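Local coordinates for histidinol-phosphatase (PDB 3FVV), which probably hydrolyses L-histidinol phosphate to L-histidinol and phosphate in histidine biosynthesis, as a magnesium-dependent member of the HAD-like hydrolase superfamily, at residues A[9-14]-A[120-125]; A[163-168]-A[173-178]; A[192-197]-A[216-221]. All blocks are in the same frame, centred on the assembly; numbering follows the deposited sequence.

Interaction 1. Residues A[9-14]-A[120-125]. With SO4 (sulfate ion), chain C.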
loop_
_atom_site.group_PDB
_atom_site.type_symbol
_atom_site.label_atom_id
_atom_site.label_comp_id
_atom_site.label_asym_id
_atom_site.label_seq_id
_atom_site.Cartn_x
_atom_site.Cartn_y
_atom_site.Cartn_z
ATOM N N PHE A 9 -5.350 6.400 -3.786
ATOM C CA PHE A 9 -4.221 6.726 -2.955
ATOM C C PHE A 9 -3.254 5.581 -2.780
ATOM O O PHE A 9 -3.621 4.516 -2.335
ATOM C CB PHE A 9 -4.737 7.180 -1.601
ATOM C CG PHE A 9 -5.726 8.257 -1.691
ATOM C CD1 PHE A 9 -5.316 9.573 -1.811
ATOM C CD2 PHE A 9 -7.072 7.964 -1.698
ATOM C CE1 PHE A 9 -6.225 10.575 -1.906
ATOM C CE2 PHE A 9 -8.016 8.962 -1.778
ATOM C CZ PHE A 9 -7.595 10.282 -1.851
ATOM N N ASP A 10 -2.002 5.830 -3.102
ATOM C CA ASP A 10 -0.894 4.987 -2.627
ATOM C C ASP A 10 -0.783 5.123 -1.095
ATOM O O ASP A 10 -1.203 6.111 -0.526
ATOM C CB ASP A 10 0.410 5.461 -3.311
ATOM C CG ASP A 10 1.630 4.567 -2.954
ATOM O OD1 ASP A 10 1.509 3.310 -3.129
ATOM O OD2 ASP A 10 2.666 5.098 -2.482
ATOM N N LEU A 11 -0.226 4.137 -0.404
ATOM C CA LEU A 11 -0.057 4.229 1.044
ATOM C C LEU A 11 1.371 4.586 1.495
ATOM O O LEU A 11 1.595 5.672 2.050
ATOM C CB LEU A 11 -0.474 2.928 1.734
ATOM C CG LEU A 11 -0.337 2.898 3.252
ATOM C CD1 LEU A 11 -1.226 3.919 3.858
ATOM C CD2 LEU A 11 -0.666 1.443 3.849
ATOM N N ASP A 12 2.329 3.701 1.244
ATOM C CA ASP A 12 3.628 3.821 1.908
ATOM C C ASP A 12 4.388 4.992 1.359
ATOM O O ASP A 12 4.610 5.060 0.178
ATOM C CB ASP A 12 4.414 2.509 1.810
ATOM C CG ASP A 12 3.660 1.337 2.456
ATOM O OD1 ASP A 12 3.162 1.460 3.586
ATOM O OD2 ASP A 12 3.492 0.299 1.819
ATOM N N HIS A 13 4.717 5.943 2.239
ATOM C CA HIS A 13 5.437 7.182 1.892
ATOM C C HIS A 13 4.574 8.176 1.161
ATOM O O HIS A 13 5.039 9.242 0.826
ATOM C CB HIS A 13 6.685 6.893 1.080
ATOM C CG HIS A 13 7.658 6.037 1.818
ATOM N ND1 HIS A 13 8.295 6.471 2.955
ATOM C CD2 HIS A 13 8.053 4.759 1.626
ATOM C CE1 HIS A 13 9.072 5.508 3.417
ATOM N NE2 HIS A 13 8.948 4.459 2.627
ATOM N N THR A 14 3.311 7.851 0.933
ATOM C CA THR A 14 2.357 8.792 0.317
ATOM C C THR A 14 1.427 9.285 1.406
ATOM O O THR A 14 1.427 10.445 1.723
ATOM C CB THR A 14 1.543 8.081 -0.808
ATOM O OG1 THR A 14 2.440 7.780 -1.878
ATOM C CG2 THR A 14 0.376 8.961 -1.334
ATOM N N PHE A 120 -3.908 -7.889 4.796
ATOM C CA PHE A 120 -3.969 -8.092 6.220
ATOM C C PHE A 120 -3.361 -6.894 6.981
ATOM O O PHE A 120 -3.914 -6.404 7.956
ATOM C CB PHE A 120 -3.268 -9.393 6.688
ATOM C CG PHE A 120 -3.269 -9.520 8.180
ATOM C CD1 PHE A 120 -4.414 -9.912 8.848
ATOM C CD2 PHE A 120 -2.191 -9.102 8.927
ATOM C CE1 PHE A 120 -4.450 -9.962 10.251
ATOM C CE2 PHE A 120 -2.246 -9.137 10.327
ATOM C CZ PHE A 120 -3.366 -9.568 10.954
ATOM N N VAL A 121 -2.212 -6.457 6.532
ATOM C CA VAL A 121 -1.519 -5.327 7.134
ATOM C C VAL A 121 -2.217 -4.008 6.864
ATOM O O VAL A 121 -2.235 -3.169 7.726
ATOM C CB VAL A 121 -0.005 -5.282 6.671
ATOM C CG1 VAL A 121 0.691 -3.974 7.119
ATOM C CG2 VAL A 121 0.728 -6.524 7.202
ATOM N N THR A 122 -2.852 -3.834 5.717
ATOM C CA THR A 122 -3.361 -2.513 5.345
ATOM C C THR A 122 -4.853 -2.279 5.498
ATOM O O THR A 122 -5.280 -1.158 5.455
ATOM C CB THR A 122 -2.959 -2.150 3.898
ATOM O OG1 THR A 122 -3.266 -3.242 3.017
ATOM C CG2 THR A 122 -1.430 -1.853 3.828
ATOM N N ALA A 123 -5.642 -3.332 5.633
ATOM C CA ALA A 123 -7.105 -3.160 5.834
ATOM C C ALA A 123 -7.463 -2.178 6.952
ATOM O O ALA A 123 -8.235 -1.254 6.727
ATOM C CB ALA A 123 -7.821 -4.519 5.979
ATOM N N PRO A 124 -6.885 -2.315 8.143
ATOM C CA PRO A 124 -7.249 -1.347 9.227
ATOM C C PRO A 124 -6.719 0.074 8.980
ATOM O O PRO A 124 -7.200 1.006 9.562
ATOM C CB PRO A 124 -6.594 -1.931 10.498
ATOM C CG PRO A 124 -6.474 -3.417 10.172
ATOM C CD PRO A 124 -6.152 -3.466 8.668
ATOM N N ILE A 125 -5.715 0.210 8.126
ATOM C CA ILE A 125 -5.157 1.519 7.755
ATOM C C ILE A 125 -6.092 2.241 6.781
ATOM O O ILE A 125 -6.301 3.460 6.909
ATOM C CB ILE A 125 -3.772 1.357 7.108
ATOM C CG1 ILE A 125 -2.848 0.552 8.051
ATOM C CG2 ILE A 125 -3.191 2.746 6.769
ATOM C CD1 ILE A 125 -1.424 0.415 7.636
HETATM S S SO4 C . 2.866 0.953 -1.563
HETATM O O1 SO4 C . 1.760 1.625 -0.781
HETATM O O2 SO4 C . 2.372 0.215 -2.789
HETATM O O3 SO4 C . 3.847 1.999 -1.808
HETATM O O4 SO4 C . 3.530 -0.076 -0.749
#
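Tighter than ordinary van der Waals contact, L11 CD2 and T122 CG2 stand 3.4 Å apart, and this pair leads a small, fully buried join between the loop 9-14 and helix 119-128. The two side chains slide past each other in opposite directions, while I125, one turn further on, crosses L11 at about a right angle and sets its CG2 3.7 Å from L11 CD1. L11 reaches the helix because its CG is anti to the backbone N (chi1 180°). T122 turns its methyl to L11, and its OG1 bonds back to N118 O and T117 O. The loop carries the DxD signature of HAD phosphatases, D10 and D12, after the strand 5-9; in relatives the first aspartate is the nucleophile and the second the general acid-base. A sulfate ion, probably from the crystallisation liquor, sits there much as a substrate phosphate might. D12 N gives the sulfate O1 a nearly straight bond (3.0 Å, 174°), and L11 N a more bent one (3.2 Å, 141°). T115 OG1, A116 N and K160 NZ also bind the ion, and K160 forms a salt bridge with D10 OD1. T14 OG1 donates to the anti lone pair of D10 OD2 at 2.8 Å.

Interaction 2. Residues A[163-168]-A[173-178]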
loop_
_atom_site.group_PDB
_atom_site.type_symbol
_atom_site.label_atom_id
_atom_site.label_comp_id
_atom_site.label_asym_id
_atom_site.label_seq_id
_atom_site.Cartn_x
_atom_site.Cartn_y
_atom_site.Cartn_z
ATOM N N ARG A 163 -5.502 -4.469 -11.105
ATOM C CA ARG A 163 -6.358 -4.621 -9.954
ATOM C C ARG A 163 -7.406 -3.516 -9.874
ATOM O O ARG A 163 -8.534 -3.763 -9.542
ATOM C CB ARG A 163 -5.507 -4.684 -8.657
ATOM C CG ARG A 163 -4.762 -5.973 -8.531
ATOM C CD ARG A 163 -5.745 -7.160 -8.164
ATOM N NE ARG A 163 -6.495 -6.804 -6.961
ATOM C CZ ARG A 163 -6.031 -6.913 -5.711
ATOM N NH1 ARG A 163 -4.836 -7.386 -5.477
ATOM N NH2 ARG A 163 -6.748 -6.494 -4.676
ATOM N N VAL A 164 -7.025 -2.292 -10.199
ATOM C CA VAL A 164 -7.951 -1.195 -10.160
ATOM C C VAL A 164 -9.032 -1.455 -11.219
ATOM O O VAL A 164 -10.231 -1.246 -10.961
ATOM C CB VAL A 164 -7.224 0.146 -10.428
ATOM C CG1 VAL A 164 -8.231 1.200 -10.714
ATOM C CG2 VAL A 164 -6.339 0.557 -9.195
ATOM N N ASN A 165 -8.643 -1.884 -12.426
ATOM C CA ASN A 165 -9.678 -2.097 -13.483
ATOM C C ASN A 165 -10.616 -3.281 -13.107
ATOM O O ASN A 165 -11.870 -3.194 -13.259
ATOM C CB ASN A 165 -9.068 -2.220 -14.874
ATOM C CG ASN A 165 -8.434 -0.902 -15.376
ATOM O OD1 ASN A 165 -7.316 -0.897 -15.955
ATOM N ND2 ASN A 165 -9.128 0.197 -15.161
ATOM N N GLN A 166 -10.039 -4.329 -12.516
ATOM C CA GLN A 166 -10.867 -5.457 -12.062
ATOM C C GLN A 166 -11.834 -5.016 -10.989
ATOM O O GLN A 166 -12.980 -5.380 -11.050
ATOM C CB GLN A 166 -10.029 -6.629 -11.593
ATOM C CG GLN A 166 -9.189 -7.176 -12.689
ATOM C CD GLN A 166 -8.230 -8.243 -12.270
ATOM O OE1 GLN A 166 -7.589 -8.175 -11.207
ATOM N NE2 GLN A 166 -8.059 -9.239 -13.160
ATOM N N TRP A 167 -11.383 -4.199 -10.023
ATOM C CA TRP A 167 -12.269 -3.725 -8.965
ATOM C C TRP A 167 -13.452 -2.864 -9.480
ATOM O O TRP A 167 -14.600 -3.068 -9.101
ATOM C CB TRP A 167 -11.431 -3.005 -7.906
ATOM C CG TRP A 167 -12.156 -2.111 -7.030
ATOM C CD1 TRP A 167 -13.021 -2.449 -6.043
ATOM C CD2 TRP A 167 -12.069 -0.699 -7.031
ATOM N NE1 TRP A 167 -13.495 -1.307 -5.418
ATOM C CE2 TRP A 167 -12.921 -0.222 -6.010
ATOM C CE3 TRP A 167 -11.378 0.217 -7.810
ATOM C CZ2 TRP A 167 -13.102 1.122 -5.756
ATOM C CZ3 TRP A 167 -11.545 1.566 -7.533
ATOM C CH2 TRP A 167 -12.414 1.997 -6.526
ATOM N N LEU A 168 -13.175 -1.924 -10.353
ATOM C CA LEU A 168 -14.229 -1.096 -10.884
ATOM C C LEU A 168 -15.281 -1.969 -11.598
ATOM O O LEU A 168 -16.495 -1.781 -11.425
ATOM C CB LEU A 168 -13.649 -0.041 -11.843
ATOM C CG LEU A 168 -12.827 1.043 -11.143
ATOM C CD1 LEU A 168 -11.956 1.823 -12.124
ATOM C CD2 LEU A 168 -13.704 1.992 -10.282
ATOM N N LEU A 173 -18.475 -0.585 -13.010
ATOM C CA LEU A 173 -17.967 0.738 -13.387
ATOM C C LEU A 173 -16.665 0.579 -14.178
ATOM O O LEU A 173 -16.100 -0.490 -14.200
ATOM C CB LEU A 173 -17.610 1.534 -12.131
ATOM C CG LEU A 173 -18.731 1.955 -11.195
ATOM C CD1 LEU A 173 -18.126 2.268 -9.839
ATOM C CD2 LEU A 173 -19.415 3.143 -11.798
ATOM N N ALA A 174 -16.172 1.685 -14.724
ATOM C CA ALA A 174 -14.885 1.742 -15.428
ATOM C C ALA A 174 -14.294 3.167 -15.326
ATOM O O ALA A 174 -15.019 4.149 -15.076
ATOM C CB ALA A 174 -15.070 1.387 -16.828
ATOM N N LEU A 175 -13.018 3.269 -15.647
ATOM C CA LEU A 175 -12.215 4.457 -15.382
ATOM C C LEU A 175 -12.735 5.670 -16.150
ATOM O O LEU A 175 -12.684 6.843 -15.691
ATOM C CB LEU A 175 -10.769 4.127 -15.795
ATOM C CG LEU A 175 -9.515 4.682 -15.126
ATOM C CD1 LEU A 175 -9.629 4.678 -13.590
ATOM C CD2 LEU A 175 -8.312 3.840 -15.694
ATOM N N GLY A 176 -13.231 5.394 -17.354
ATOM C CA GLY A 176 -13.847 6.448 -18.175
ATOM C C GLY A 176 -15.270 6.791 -17.800
ATOM O O GLY A 176 -15.842 7.689 -18.378
ATOM N N ASP A 177 -15.879 6.089 -16.849
ATOM C CA ASP A 177 -17.142 6.556 -16.266
ATOM C C ASP A 177 -16.940 7.880 -15.432
ATOM O O ASP A 177 -17.891 8.637 -15.210
ATOM C CB ASP A 177 -17.765 5.486 -15.326
ATOM C CG ASP A 177 -18.193 4.205 -16.042
ATOM O OD1 ASP A 177 -18.431 4.271 -17.273
ATOM O OD2 ASP A 177 -18.277 3.133 -15.347
ATOM N N PHE A 178 -15.726 8.167 -14.965
ATOM C CA PHE A 178 -15.517 9.322 -14.052
ATOM C C PHE A 178 -15.168 10.592 -14.795
ATOM O O PHE A 178 -14.480 10.560 -15.789
ATOM C CB PHE A 178 -14.418 8.976 -13.060
ATOM C CG PHE A 178 -14.754 7.794 -12.266
ATOM C CD1 PHE A 178 -15.608 7.905 -11.191
ATOM C CD2 PHE A 178 -14.326 6.535 -12.665
ATOM C CE1 PHE A 178 -15.969 6.796 -10.477
ATOM C CE2 PHE A 178 -14.713 5.412 -11.959
ATOM C CZ PHE A 178 -15.536 5.553 -10.863
HETATM O O HOH W 1 -13.445 -1.585 -15.156
HETATM O O HOH W 2 -11.652 0.583 -15.783
#
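The F178 ring meets L168 obliquely, with L168 CD2 3.9 Å from F178 CE2 and almost as near F178 CZ; in the plane of the ring, at its edge, lies L175 O from the same turn. L6 of strand 5-9 and L110 of strand 110-115 also touch the phenylalanine. L168 is the centre of the contact. Its CG is anti to the carbonyl carbon (chi1 -70°), and the side chain forks between two partners: CD2 goes to the ring, CD1 to L175, whose CD1 is 4.0 Å away. The backbone closes the turn as well. L173 N donates to L168 O at 2.8 Å, approaching from above the carbonyl plane, 46° out of it, and the L168 CB lies close against L173 O. The N165 side chain crosses that of L175 at about a right angle, its ND2 3.8 Å from L175 CD2. Two waters bridge the segments: one donates to both N165 O and L173 O, and the other accepts a 3.0 Å bond from L175 N and a weak one from N165 ND2. Within 173-178 the chain folds back on itself. D177 OD2 takes a bond from A174 N at 2.6 Å, met from above the carboxylate plane, and D177 N returns one to A174 O, so that side chain and backbone together hold the short 3-10 segment 175-177. V164 and W167 on the same helix pack on strands of the central sheet. The arrangement is that of a helix-to-strand connection in a Rossmann-like HAD core: helix 158-170 packs on the parallel strands of the core sheet, and the turn after it folds back against the helix before strand 180-185 begins.

Interaction 3. Residues A[192-197]-A[216-221]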
loop_
_atom_site.group_PDB
_atom_site.type_symbol
_atom_site.label_atom_id
_atom_site.label_comp_id
_atom_site.label_asym_id
_atom_site.label_seq_id
_atom_site.Cartn_x
_atom_site.Cartn_y
_atom_site.Cartn_z
ATOM N N PRO A 192 2.982 3.311 -13.866
ATOM C CA PRO A 192 1.881 2.702 -14.611
ATOM C C PRO A 192 0.503 3.206 -14.262
ATOM O O PRO A 192 -0.224 3.672 -15.170
ATOM C CB PRO A 192 2.038 1.214 -14.307
ATOM C CG PRO A 192 3.510 1.027 -14.213
ATOM C CD PRO A 192 4.015 2.310 -13.528
ATOM N N LEU A 193 0.149 3.225 -12.966
ATOM C CA LEU A 193 -1.159 3.757 -12.591
ATOM C C LEU A 193 -1.221 5.311 -12.728
ATOM O O LEU A 193 -2.273 5.879 -13.049
ATOM C CB LEU A 193 -1.569 3.313 -11.181
ATOM C CG LEU A 193 -2.984 3.692 -10.769
ATOM C CD1 LEU A 193 -3.982 3.297 -11.840
ATOM C CD2 LEU A 193 -3.319 3.037 -9.464
ATOM N N LEU A 194 -0.108 5.987 -12.488
ATOM C CA LEU A 194 -0.091 7.415 -12.614
ATOM C C LEU A 194 -0.423 7.788 -14.073
ATOM O O LEU A 194 -1.163 8.742 -14.324
ATOM C CB LEU A 194 1.231 8.005 -12.157
ATOM C CG LEU A 194 1.539 8.119 -10.666
ATOM C CD1 LEU A 194 2.981 8.469 -10.471
ATOM C CD2 LEU A 194 0.623 9.171 -9.988
ATOM N N GLU A 195 0.060 6.985 -15.016
ATOM C CA GLU A 195 -0.195 7.207 -16.456
ATOM C C GLU A 195 -1.610 6.894 -16.889
ATOM O O GLU A 195 -2.077 7.401 -17.880
ATOM C CB GLU A 195 0.818 6.400 -17.278
ATOM C CG GLU A 195 2.151 7.113 -17.390
ATOM C CD GLU A 195 3.176 6.345 -18.206
ATOM O OE1 GLU A 195 2.918 5.157 -18.535
ATOM O OE2 GLU A 195 4.253 6.925 -18.501
ATOM N N ALA A 196 -2.305 6.077 -16.120
ATOM C CA ALA A 196 -3.630 5.572 -16.478
ATOM C C ALA A 196 -4.768 6.547 -16.125
ATOM O O ALA A 196 -5.811 6.525 -16.772
ATOM C CB ALA A 196 -3.870 4.221 -15.814
ATOM N N VAL A 197 -4.580 7.388 -15.106
ATOM C CA VAL A 197 -5.669 8.211 -14.606
ATOM C C VAL A 197 -5.619 9.555 -15.301
ATOM O O VAL A 197 -4.647 9.850 -15.961
ATOM C CB VAL A 197 -5.534 8.426 -13.070
ATOM C CG1 VAL A 197 -5.821 7.143 -12.339
ATOM C CG2 VAL A 197 -4.154 8.969 -12.721
ATOM N N ARG A 216 6.490 16.414 -16.950
ATOM C CA ARG A 216 5.163 16.305 -17.534
ATOM C C ARG A 216 4.156 17.290 -16.976
ATOM O O ARG A 216 2.990 17.197 -17.287
ATOM C CB ARG A 216 4.619 14.897 -17.355
ATOM C CG ARG A 216 5.586 13.840 -17.754
ATOM C CD ARG A 216 4.935 12.469 -17.803
ATOM N NE ARG A 216 5.973 11.481 -18.067
ATOM C CZ ARG A 216 5.810 10.161 -18.163
ATOM N NH1 ARG A 216 4.620 9.565 -18.040
ATOM N NH2 ARG A 216 6.876 9.428 -18.418
ATOM N N GLY A 217 4.576 18.227 -16.142
ATOM C CA GLY A 217 3.603 19.149 -15.533
ATOM C C GLY A 217 2.634 18.570 -14.487
ATOM O O GLY A 217 1.629 19.204 -14.177
ATOM N N TRP A 218 2.932 17.386 -13.940
ATOM C CA TRP A 218 2.061 16.723 -12.939
ATOM C C TRP A 218 2.168 17.461 -11.629
ATOM O O TRP A 218 3.275 17.818 -11.214
ATOM C CB TRP A 218 2.512 15.274 -12.688
ATOM C CG TRP A 218 2.302 14.317 -13.795
ATOM C CD1 TRP A 218 1.575 14.515 -14.918
ATOM C CD2 TRP A 218 2.797 12.971 -13.867
ATOM N NE1 TRP A 218 1.588 13.378 -15.689
ATOM C CE2 TRP A 218 2.332 12.418 -15.053
ATOM C CE3 TRP A 218 3.593 12.183 -13.031
ATOM C CZ2 TRP A 218 2.639 11.093 -15.441
ATOM C CZ3 TRP A 218 3.904 10.894 -13.412
ATOM C CH2 TRP A 218 3.443 10.365 -14.615
ATOM N N GLN A 219 1.037 17.652 -10.950
ATOM C CA GLN A 219 0.999 18.257 -9.626
ATOM C C GLN A 219 1.967 17.483 -8.683
ATOM O O GLN A 219 2.115 16.272 -8.833
ATOM C CB GLN A 219 -0.464 18.235 -9.161
ATOM C CG GLN A 219 -0.812 18.534 -7.760
ATOM C CD GLN A 219 -0.659 19.968 -7.471
ATOM O OE1 GLN A 219 0.449 20.468 -7.400
ATOM N NE2 GLN A 219 -1.762 20.667 -7.354
ATOM N N VAL A 220 2.654 18.201 -7.784
ATOM C CA VAL A 220 3.591 17.633 -6.784
ATOM C C VAL A 220 3.135 18.137 -5.455
ATOM O O VAL A 220 2.783 19.285 -5.352
ATOM C CB VAL A 220 5.047 18.083 -7.001
ATOM C CG1 VAL A 220 5.946 17.658 -5.850
ATOM C CG2 VAL A 220 5.582 17.538 -8.313
ATOM N N ILE A 221 3.068 17.288 -4.450
ATOM C CA ILE A 221 2.721 17.743 -3.143
ATOM C C ILE A 221 3.655 17.091 -2.161
ATOM O O ILE A 221 3.832 15.888 -2.175
ATOM C CB ILE A 221 1.279 17.376 -2.754
ATOM C CG1 ILE A 221 0.285 17.874 -3.803
ATOM C CG2 ILE A 221 0.940 17.918 -1.316
ATOM C CD1 ILE A 221 -1.143 17.492 -3.404
#
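L194 meets the W218 indole obliquely, its CD1 3.9 Å from W218 CZ3, while the neighbouring E195 reaches past the ring to R216. The contact belongs to the Rossmann-like core of the HAD fold, where helix 191-196 and the chain leaving helix 207-216 lie beside each other as the parallel strands 180-185, 199-203 and 219-221 follow in order. That exit is a Schellman motif: G217, with positive phi, is the first residue to leave the helix, and the chain then turns W218 toward L194. The tryptophan has a different neighbour at its face and at its edge. Over one face, offset toward the rim, lies R216 CD, 3.4 Å above the ring plane, so the arginine chain passes over the rim of the indole before its guanidinium goes on to the glutamate. At the ring edge, near its plane, stands E195 CG. L194 CB also touches the benzo end, 4.1 Å from W218 CH2. P200 of strand 199-203 packs on both L194 and W218, and I212 of helix 207-216 adds to the indole's surroundings. The outer layer is ionic. R216 runs extended from CG to NE, and the E195 chain is likewise extended beyond CG, with CG anti to the carbonyl carbon (chi1 -81°); the two side chains cross at about a right angle, yet their carboxylate and guanidinium planes are only 22° apart. E195 CG lies at the guanidinium edge, in its plane. Both residues are exposed, so solvent probably screens the pair in part. One hydrogen bond carries their salt bridge: R216 NH1 donates to the anti lone pair of E195 OE2, 2.7 Å away at 170°.

From the N terminus, strand 5-9 runs into loop 9-14, which interaction 1 joins to helix 119-128, closing a largely helical excursion of 105 residues. Interaction 2 follows and closes a loop of only four residues, tying the end of helix 158-170 to the turn before strand 180-185. Interaction 3 then spans 18 residues, from helix 191-196 across strand 199-203 and helix 207-216 to residues 216-218, which lead into strand 219-221. The three stand in series, neither nested nor crossed. Interactions 2 and 3 touch, V164 CG2 lying 3.9 Å from L193 CD2, whereas interaction 1 stays about 8 and 7 Å from them at the nearest atoms.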